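Local atomic coordinates of superoxide dismutase (Chaetomium thermophilum, PDB entry 4BR6), a protein that uses a bound manganese ion to convert superoxide radicals into hydrogen peroxide and molecular oxygen, probably protecting the cell from oxidative damage. Residues F107-I121 against K174-W187. Sequence-based numbering, arbitrary orientation.
Sequences FETFRKQMNAALTGI and KAEYFEAIWNVINW
W182 projects its indole against helix 107-119, and face and edge are read by different partners, a clear case of how one flat side chain can organise a contact. Over one face runs R111, extended with CG anti to its main-chain nitrogen (chi1 -178°). Its CG makes a CH-pi contact 3.8 Å from the centroid of the W182 six-membered ring, and its guanidinium lies flat on the indole, planes 16° apart. From there NH2 of R111 makes a salt bridge to OE2 of E179 at 3.2 Å, weak as a hydrogen bond. At the indole edge, W182 NE1 donates in its ring plane to a lone pair of N115 OD1 (2.8 Å, N-H...O angle 153°), which helps orient the amide, while M114 CB and F110 CE2 close on the benzo rim. F107 turns its ring edge to the face of W187 in an offset edge-to-face pair, centroids 5.6 Å apart. Toward the other end, L118 CB sits over the centre of the F178 ring, 3.6 Å from its centroid. Beyond it K174 NZ reaches T119 O at 3.2 Å; one water also joins these two atoms, and another ties NZ to L118 O and I121 O. Helix 107-119 thus joins the inclined, broadly antiparallel helix 174-180, the following turn and the start of helix 187-195, while M114 and L118 also pack on strand 153-160, which ends in the manganese ligand D160.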
ATOM      1  N   PHE B 107      14.482 -19.299  22.270  1.00 24.03           N
ATOM      2  CA  PHE B 107      13.037 -19.102  22.205  1.00 21.59           C
ATOM      3  C   PHE B 107      12.679 -17.729  22.753  1.00 24.85           C
ATOM      4  O   PHE B 107      11.863 -16.996  22.183  1.00 20.93           O
ATOM      5  CB  PHE B 107      12.294 -20.166  23.013  1.00 23.87           C
ATOM      6  CG  PHE B 107      10.813 -19.911  23.121  1.00 21.75           C
ATOM      7  CD1 PHE B 107       9.969 -20.240  22.085  1.00 26.48           C
ATOM      8  CD2 PHE B 107      10.274 -19.311  24.244  1.00 20.19           C
ATOM      9  CE1 PHE B 107       8.613 -19.994  22.174  1.00 23.80           C
ATOM     10  CE2 PHE B 107       8.918 -19.062  24.332  1.00 22.39           C
ATOM     11  CZ  PHE B 107       8.092 -19.409  23.296  1.00 24.61           C
ATOM     12  N   GLU B 108      13.301 -17.382  23.870  1.00 22.63           N
ATOM     13  CA  GLU B 108      13.045 -16.101  24.510  1.00 27.60           C
ATOM     14  C   GLU B 108      13.322 -14.916  23.583  1.00 21.55           C
ATOM     15  O   GLU B 108      12.546 -13.973  23.550  1.00 19.11           O
ATOM     16  CB  GLU B 108      13.874 -15.972  25.782  1.00 19.99           C
ATOM     17  CG  GLU B 108      13.531 -14.748  26.612  1.00 32.48           C
ATOM     18  CD  GLU B 108      13.350 -15.070  28.086  1.00 36.43           C
ATOM     19  OE1 GLU B 108      12.659 -16.062  28.401  1.00 36.97           O
ATOM     20  OE2 GLU B 108      13.894 -14.323  28.930  1.00 36.64           O
ATOM     21  N   THR B 109      14.433 -14.961  22.853  1.00 19.74           N
ATOM     22  CA  THR B 109      14.791 -13.883  21.931  1.00 22.20           C
ATOM     23  C   THR B 109      13.792 -13.796  20.768  1.00 23.39           C
ATOM     24  O   THR B 109      13.413 -12.702  20.335  1.00 27.04           O
ATOM     25  CB  THR B 109      16.220 -14.070  21.380  1.00 23.74           C
ATOM     26  OG1 THR B 109      17.165 -13.818  22.422  1.00 24.31           O
ATOM     27  CG2 THR B 109      16.508 -13.113  20.238  1.00 22.17           C
ATOM     28  N   PHE B 110      13.385 -14.950  20.254  1.00 21.13           N
ATOM     29  CA  PHE B 110      12.347 -15.009  19.231  1.00 20.27           C
ATOM     30  C   PHE B 110      11.062 -14.365  19.743  1.00 19.66           C
ATOM     31  O   PHE B 110      10.391 -13.622  19.025  1.00 22.88           O
ATOM     32  CB  PHE B 110      12.066 -16.462  18.830  1.00 23.49           C
ATOM     33  CG  PHE B 110      10.674 -16.689  18.292  1.00 16.80           C
ATOM     34  CD1 PHE B 110      10.329 -16.293  17.018  1.00 18.11           C
ATOM     35  CD2 PHE B 110       9.700 -17.279  19.074  1.00 20.56           C
ATOM     36  CE1 PHE B 110       9.047 -16.490  16.539  1.00 16.39           C
ATOM     37  CE2 PHE B 110       8.416 -17.475  18.582  1.00 15.42           C
ATOM     38  CZ  PHE B 110       8.101 -17.087  17.325  1.00 17.16           C
ATOM     39  N   ARG B 111      10.727 -14.682  20.994  1.00 23.76           N
ATOM     40  CA  ARG B 111       9.536 -14.175  21.670  1.00 20.99           C
ATOM     41  C   ARG B 111       9.596 -12.661  21.858  1.00 24.11           C
ATOM     42  O   ARG B 111       8.585 -11.963  21.758  1.00 21.42           O
ATOM     43  CB  ARG B 111       9.415 -14.853  23.035  1.00 22.81           C
ATOM     44  CG  ARG B 111       8.191 -14.470  23.834  1.00 26.91           C
ATOM     45  CD  ARG B 111       8.085 -15.284  25.124  1.00 22.66           C
ATOM     46  NE  ARG B 111       7.108 -14.689  26.034  1.00 34.00           N
ATOM     47  CZ  ARG B 111       6.361 -15.365  26.905  1.00 42.61           C
ATOM     48  NH1 ARG B 111       6.461 -16.690  27.001  1.00 36.24           N
ATOM     49  NH2 ARG B 111       5.497 -14.709  27.679  1.00 36.77           N
ATOM     50  N   LYS B 112      10.793 -12.172  22.163  1.00 18.27           N
ATOM     51  CA  LYS B 112      11.065 -10.739  22.267  1.00 21.49           C
ATOM     52  C   LYS B 112      10.894 -10.036  20.930  1.00 19.96           C
ATOM     53  O   LYS B 112      10.215  -9.017  20.830  1.00 25.11           O
ATOM     54  CB  LYS B 112      12.497 -10.540  22.771  1.00 20.44           C
ATOM     55  CG  LYS B 112      12.880  -9.110  23.114  1.00 26.30           C
ATOM     56  CD  LYS B 112      14.265  -9.075  23.744  1.00 33.95           C
ATOM     57  CE  LYS B 112      15.276  -8.368  22.872  1.00 32.21           C
ATOM     58  NZ  LYS B 112      15.338  -8.928  21.492  1.00 28.58           N
ATOM     59  N   GLN B 113      11.514 -10.582  19.895  1.00 20.88           N
ATOM     60  CA  GLN B 113      11.469  -9.948  18.594  1.00 18.70           C
ATOM     61  C   GLN B 113      10.067  -9.975  18.014  1.00 20.36           C
ATOM     62  O   GLN B 113       9.652  -9.030  17.342  1.00 21.30           O
ATOM     63  CB  GLN B 113      12.453 -10.627  17.652  1.00 25.40           C
ATOM     64  CG  GLN B 113      13.875 -10.226  17.950  1.00 30.08           C
ATOM     65  CD  GLN B 113      14.878 -11.059  17.212  1.00 32.66           C
ATOM     66  OE1 GLN B 113      14.541 -12.093  16.644  1.00 37.72           O
ATOM     67  NE2 GLN B 113      16.128 -10.616  17.216  1.00 29.91           N
ATOM     68  N   MET B 114       9.333 -11.057  18.262  1.00 19.96           N
ATOM     69  CA  MET B 114       7.985 -11.156  17.715  1.00 20.14           C
ATOM     70  C   MET B 114       7.077 -10.147  18.398  1.00 18.17           C
ATOM     71  O   MET B 114       6.272  -9.485  17.750  1.00 17.52           O
ATOM     72  CB  MET B 114       7.381 -12.547  17.868  1.00 18.49           C
ATOM     73  CG  MET B 114       6.031 -12.656  17.154  1.00 20.22           C
ATOM     74  SD  MET B 114       5.892 -14.177  16.211  1.00 25.25           S
ATOM     75  CE  MET B 114       4.257 -14.087  15.484  1.00 20.81           C
ATOM     76  N   ASN B 115       7.210 -10.041  19.714  1.00 23.22           N
ATOM     77  CA  ASN B 115       6.484  -9.032  20.470  1.00 18.67           C
ATOM     78  C   ASN B 115       6.752  -7.618  19.960  1.00 16.13           C
ATOM     79  O   ASN B 115       5.846  -6.805  19.877  1.00 18.30           O
ATOM     80  CB  ASN B 115       6.827  -9.128  21.958  1.00 20.18           C
ATOM     81  CG  ASN B 115       6.129 -10.297  22.643  1.00 23.53           C
ATOM     82  OD1 ASN B 115       5.180 -10.867  22.110  1.00 24.56           O
ATOM     83  ND2 ASN B 115       6.587 -10.643  23.835  1.00 25.71           N
ATOM     84  N   ALA B 116       7.998  -7.329  19.611  1.00 20.63           N
ATOM     85  CA  ALA B 116       8.338  -6.038  19.025  1.00 18.44           C
ATOM     86  C   ALA B 116       7.664  -5.856  17.666  1.00 19.36           C
ATOM     87  O   ALA B 116       7.114  -4.795  17.374  1.00 20.88           O
ATOM     88  CB  ALA B 116       9.842  -5.902  18.887  1.00 20.51           C
ATOM     89  N   ALA B 117       7.719  -6.888  16.831  1.00 19.19           N
ATOM     90  CA  ALA B 117       7.118  -6.837  15.504  1.00 17.44           C
ATOM     91  C   ALA B 117       5.631  -6.557  15.596  1.00 19.02           C
ATOM     92  O   ALA B 117       5.091  -5.819  14.788  1.00 16.54           O
ATOM     93  CB  ALA B 117       7.342  -8.136  14.778  1.00 19.01           C
ATOM     94  N   LEU B 118       4.971  -7.154  16.582  1.00 20.85           N
ATOM     95  CA  LEU B 118       3.546  -6.941  16.778  1.00 17.23           C
ATOM     96  C   LEU B 118       3.312  -5.495  17.183  1.00 17.84           C
ATOM     97  O   LEU B 118       2.383  -4.841  16.690  1.00 15.74           O
ATOM     98  CB  LEU B 118       3.018  -7.884  17.850  1.00 12.26           C
ATOM     99  CG  LEU B 118       2.933  -9.366  17.473  1.00 14.08           C
ATOM    100  CD1 LEU B 118       2.996 -10.219  18.740  1.00 14.64           C
ATOM    101  CD2 LEU B 118       1.648  -9.678  16.656  1.00 11.86           C
ATOM    102  N   THR B 119       4.172  -5.007  18.079  1.00 15.74           N
ATOM    103  CA  THR B 119       4.092  -3.644  18.616  1.00 16.55           C
ATOM    104  C   THR B 119       4.325  -2.583  17.546  1.00 16.34           C
ATOM    105  O   THR B 119       3.827  -1.472  17.662  1.00 20.55           O
ATOM    106  CB  THR B 119       5.122  -3.435  19.772  1.00 20.93           C
ATOM    107  OG1 THR B 119       4.624  -4.033  20.975  1.00 22.06           O
ATOM    108  CG2 THR B 119       5.382  -1.958  20.042  1.00 25.50           C
ATOM    109  N   GLY B 120       5.097  -2.927  16.519  1.00 16.94           N
ATOM    110  CA  GLY B 120       5.449  -1.990  15.470  1.00 17.37           C
ATOM    111  C   GLY B 120       4.475  -1.980  14.303  1.00 16.59           C
ATOM    112  O   GLY B 120       4.646  -1.213  13.357  1.00 19.81           O
ATOM    113  N   ILE B 121       3.450  -2.824  14.355  1.00 15.69           N
ATOM    114  CA  ILE B 121       2.439  -2.836  13.301  1.00 17.40           C
ATOM    115  C   ILE B 121       1.624  -1.555  13.430  1.00 16.97           C
ATOM    116  O   ILE B 121       1.136  -1.232  14.512  1.00 18.62           O
ATOM    117  CB  ILE B 121       1.505  -4.083  13.368  1.00 16.67           C
ATOM    118  CG1 ILE B 121       2.311  -5.362  13.087  1.00 15.33           C
ATOM    119  CG2 ILE B 121       0.342  -3.961  12.377  1.00  7.18           C
ATOM    120  CD1 ILE B 121       1.570  -6.639  13.385  1.00 15.35           C
ATOM    121  N   LYS B 174      -1.828  -2.901  24.376  1.00 18.66           N
ATOM    122  CA  LYS B 174      -1.585  -4.010  23.477  1.00 14.00           C
ATOM    123  C   LYS B 174      -0.381  -4.824  23.930  1.00 21.84           C
ATOM    124  O   LYS B 174      -0.310  -6.019  23.653  1.00 15.55           O
ATOM    125  CB  LYS B 174      -1.400  -3.480  22.051  1.00 14.71           C
ATOM    126  CG  LYS B 174      -0.328  -2.413  21.909  1.00 16.60           C
ATOM    127  CD  LYS B 174      -0.331  -1.803  20.509  1.00 20.62           C
ATOM    128  CE  LYS B 174       0.957  -1.062  20.183  1.00 15.83           C
ATOM    129  NZ  LYS B 174       0.960  -0.547  18.790  1.00 20.84           N
ATOM    130  N   ALA B 175       0.550  -4.192  24.646  1.00 16.83           N
ATOM    131  CA  ALA B 175       1.745  -4.902  25.105  1.00 22.39           C
ATOM    132  C   ALA B 175       1.388  -6.001  26.095  1.00 17.73           C
ATOM    133  O   ALA B 175       2.084  -7.008  26.190  1.00 22.86           O
ATOM    134  CB  ALA B 175       2.755  -3.954  25.737  1.00 20.90           C
ATOM    135  N   GLU B 176       0.313  -5.791  26.844  1.00 17.95           N
ATOM    136  CA  GLU B 176      -0.162  -6.780  27.799  1.00 19.67           C
ATOM    137  C   GLU B 176      -0.802  -7.962  27.081  1.00 17.50           C
ATOM    138  O   GLU B 176      -0.635  -9.124  27.483  1.00 19.58           O
ATOM    139  CB  GLU B 176      -1.166  -6.150  28.760  1.00 20.45           C
ATOM    140  CG  GLU B 176      -0.539  -5.251  29.796  1.00 24.32           C
ATOM    141  CD  GLU B 176      -1.564  -4.568  30.684  1.00 22.39           C
ATOM    142  OE1 GLU B 176      -2.734  -4.986  30.667  1.00 23.64           O
ATOM    143  OE2 GLU B 176      -1.208  -3.611  31.394  1.00 26.39           O
ATOM    144  N   TYR B 177      -1.538  -7.670  26.015  1.00 15.38           N
ATOM    145  CA  TYR B 177      -2.096  -8.729  25.178  1.00 15.18           C
ATOM    146  C   TYR B 177      -0.982  -9.554  24.548  1.00 15.81           C
ATOM    147  O   TYR B 177      -0.994 -10.783  24.644  1.00 16.59           O
ATOM    148  CB  TYR B 177      -3.003  -8.151  24.097  1.00 13.93           C
ATOM    149  CG  TYR B 177      -3.295  -9.081  22.929  1.00 16.51           C
ATOM    150  CD1 TYR B 177      -4.042 -10.247  23.096  1.00 11.94           C
ATOM    151  CD2 TYR B 177      -2.836  -8.788  21.655  1.00 10.60           C
ATOM    152  CE1 TYR B 177      -4.312 -11.076  22.031  1.00 14.53           C
ATOM    153  CE2 TYR B 177      -3.112  -9.624  20.586  1.00 16.73           C
ATOM    154  CZ  TYR B 177      -3.853 -10.761  20.783  1.00 12.85           C
ATOM    155  OH  TYR B 177      -4.140 -11.607  19.734  1.00 12.65           O
ATOM    156  N   PHE B 178      -0.022  -8.878  23.908  1.00 13.45           N
ATOM    157  CA  PHE B 178       1.065  -9.568  23.216  1.00 16.15           C
ATOM    158  C   PHE B 178       1.868 -10.473  24.164  1.00 17.36           C
ATOM    159  O   PHE B 178       2.338 -11.527  23.753  1.00 21.97           O
ATOM    160  CB  PHE B 178       2.027  -8.574  22.542  1.00 22.62           C
ATOM    161  CG  PHE B 178       1.388  -7.700  21.485  1.00 16.19           C
ATOM    162  CD1 PHE B 178       0.389  -8.176  20.676  1.00 15.27           C
ATOM    163  CD2 PHE B 178       1.794  -6.390  21.318  1.00 15.82           C
ATOM    164  CE1 PHE B 178      -0.182  -7.374  19.724  1.00 14.72           C
ATOM    165  CE2 PHE B 178       1.221  -5.594  20.367  1.00 12.13           C
ATOM    166  CZ  PHE B 178       0.236  -6.089  19.572  1.00 16.73           C
ATOM    167  N   GLU B 179       2.037 -10.048  25.416  1.00 17.31           N
ATOM    168  CA  GLU B 179       2.762 -10.833  26.417  1.00 19.17           C
ATOM    169  C   GLU B 179       1.923 -12.008  26.920  1.00 18.64           C
ATOM    170  O   GLU B 179       2.420 -13.126  27.043  1.00 21.31           O
ATOM    171  CB  GLU B 179       3.164  -9.958  27.599  1.00 21.79           C
ATOM    172  CG  GLU B 179       3.861 -10.701  28.726  1.00 26.74           C
ATOM    173  CD  GLU B 179       5.256 -11.178  28.355  1.00 32.29           C
ATOM    174  OE1 GLU B 179       5.749 -10.806  27.270  1.00 31.99           O
ATOM    175  OE2 GLU B 179       5.869 -11.921  29.154  1.00 36.98           O
ATOM    176  N   ALA B 180       0.653 -11.739  27.214  1.00 16.67           N
ATOM    177  CA  ALA B 180      -0.254 -12.747  27.745  1.00 22.43           C
ATOM    178  C   ALA B 180      -0.504 -13.929  26.784  1.00 19.90           C
ATOM    179  O   ALA B 180      -0.610 -15.073  27.228  1.00 25.10           O
ATOM    180  CB  ALA B 180      -1.587 -12.101  28.148  1.00 17.44           C
ATOM    181  N   ILE B 181      -0.586 -13.673  25.480  1.00 20.31           N
ATOM    182  CA  ILE B 181      -1.061 -14.707  24.551  1.00 20.71           C
ATOM    183  C   ILE B 181      -0.137 -15.926  24.469  1.00 16.08           C
ATOM    184  O   ILE B 181      -0.567 -17.015  24.114  1.00 16.83           O
ATOM    185  CB  ILE B 181      -1.293 -14.139  23.122  1.00 19.42           C
ATOM    186  CG1 ILE B 181      -2.052 -15.151  22.249  1.00 16.49           C
ATOM    187  CG2 ILE B 181       0.037 -13.746  22.492  1.00 18.55           C
ATOM    188  CD1 ILE B 181      -2.588 -14.562  20.946  1.00 15.65           C
ATOM    189  N   TRP B 182       1.134 -15.739  24.784  1.00 17.88           N
ATOM    190  CA  TRP B 182       2.081 -16.845  24.726  1.00 20.93           C
ATOM    191  C   TRP B 182       1.660 -17.992  25.630  1.00 18.44           C
ATOM    192  O   TRP B 182       2.056 -19.128  25.410  1.00 19.71           O
ATOM    193  CB  TRP B 182       3.491 -16.370  25.081  1.00 24.02           C
ATOM    194  CG  TRP B 182       3.983 -15.368  24.080  1.00 21.74           C
ATOM    195  CD1 TRP B 182       3.829 -14.027  24.143  1.00 20.65           C
ATOM    196  CD2 TRP B 182       4.659 -15.639  22.845  1.00 20.38           C
ATOM    197  NE1 TRP B 182       4.374 -13.432  23.035  1.00 25.87           N
ATOM    198  CE2 TRP B 182       4.888 -14.402  22.219  1.00 24.99           C
ATOM    199  CE3 TRP B 182       5.086 -16.804  22.208  1.00 23.55           C
ATOM    200  CZ2 TRP B 182       5.542 -14.291  20.997  1.00 25.53           C
ATOM    201  CZ3 TRP B 182       5.732 -16.693  20.989  1.00 25.85           C
ATOM    202  CH2 TRP B 182       5.955 -15.445  20.397  1.00 23.84           C
ATOM    203  N   ASN B 183       0.845 -17.683  26.638  1.00 22.56           N
ATOM    204  CA  ASN B 183       0.345 -18.696  27.560  1.00 23.86           C
ATOM    205  C   ASN B 183      -0.652 -19.663  26.952  1.00 25.77           C
ATOM    206  O   ASN B 183      -0.936 -20.706  27.548  1.00 24.59           O
ATOM    207  CB  ASN B 183      -0.301 -18.045  28.776  1.00 22.54           C
ATOM    208  CG  ASN B 183       0.711 -17.424  29.691  1.00 23.08           C
ATOM    209  OD1 ASN B 183       1.402 -18.126  30.432  1.00 21.24           O
ATOM    210  ND2 ASN B 183       0.822 -16.106  29.640  1.00 20.55           N
ATOM    211  N   VAL B 184      -1.178 -19.314  25.782  1.00 18.85           N
ATOM    212  CA  VAL B 184      -2.180 -20.138  25.115  1.00 21.35           C
ATOM    213  C   VAL B 184      -1.821 -20.489  23.663  1.00 21.07           C
ATOM    214  O   VAL B 184      -2.699 -20.857  22.896  1.00 22.58           O
ATOM    215  CB  VAL B 184      -3.595 -19.474  25.167  1.00 17.88           C
ATOM    216  CG1 VAL B 184      -4.154 -19.497  26.598  1.00 20.50           C
ATOM    217  CG2 VAL B 184      -3.555 -18.050  24.637  1.00 15.94           C
ATOM    218  N   ILE B 185      -0.541 -20.405  23.296  1.00 17.04           N
ATOM    219  CA  ILE B 185      -0.088 -20.824  21.959  1.00 21.48           C
ATOM    220  C   ILE B 185       0.108 -22.335  21.875  1.00 17.91           C
ATOM    221  O   ILE B 185       0.859 -22.895  22.653  1.00 16.99           O
ATOM    222  CB  ILE B 185       1.264 -20.164  21.565  1.00 16.70           C
ATOM    223  CG1 ILE B 185       1.123 -18.644  21.525  1.00 16.46           C
ATOM    224  CG2 ILE B 185       1.763 -20.686  20.210  1.00 15.08           C
ATOM    225  CD1 ILE B 185       0.080 -18.145  20.548  1.00 17.70           C
ATOM    226  N   ASN B 186      -0.541 -22.987  20.909  1.00 17.85           N
ATOM    227  CA  ASN B 186      -0.406 -24.434  20.750  1.00 16.42           C
ATOM    228  C   ASN B 186       0.859 -24.821  19.973  1.00 19.59           C
ATOM    229  O   ASN B 186       0.849 -24.878  18.748  1.00 18.26           O
ATOM    230  CB  ASN B 186      -1.635 -25.039  20.066  1.00 19.71           C
ATOM    231  CG  ASN B 186      -1.661 -26.548  20.161  1.00 20.93           C
ATOM    232  OD1 ASN B 186      -0.619 -27.176  20.313  1.00 18.98           O
ATOM    233  ND2 ASN B 186      -2.854 -27.139  20.108  1.00 19.04           N
ATOM    234  N   TRP B 187       1.942 -25.122  20.688  1.00 22.40           N
ATOM    235  CA  TRP B 187       3.219 -25.406  20.035  1.00 20.54           C
ATOM    236  C   TRP B 187       3.259 -26.795  19.442  1.00 19.94           C
ATOM    237  O   TRP B 187       4.186 -27.137  18.727  1.00 20.42           O
ATOM    238  CB  TRP B 187       4.400 -25.203  20.982  1.00 21.76           C
ATOM    239  CG  TRP B 187       4.611 -23.764  21.267  1.00 22.62           C
ATOM    240  CD1 TRP B 187       4.351 -23.116  22.425  1.00 25.07           C
ATOM    241  CD2 TRP B 187       5.084 -22.776  20.349  1.00 24.88           C
ATOM    242  NE1 TRP B 187       4.644 -21.783  22.299  1.00 20.70           N
ATOM    243  CE2 TRP B 187       5.093 -21.550  21.032  1.00 23.94           C
ATOM    244  CE3 TRP B 187       5.496 -22.810  19.016  1.00 21.61           C
ATOM    245  CZ2 TRP B 187       5.509 -20.376  20.433  1.00 21.05           C
ATOM    246  CZ3 TRP B 187       5.908 -21.645  18.431  1.00 17.84           C
ATOM    247  CH2 TRP B 187       5.913 -20.445  19.136  1.00 20.29           C
TER
HETATM  248  O   HOH W   1       0.827  -2.781  16.774  1.00 11.56           O
HETATM  249  O   HOH W   2       3.399   1.012  19.256  1.00 26.14           O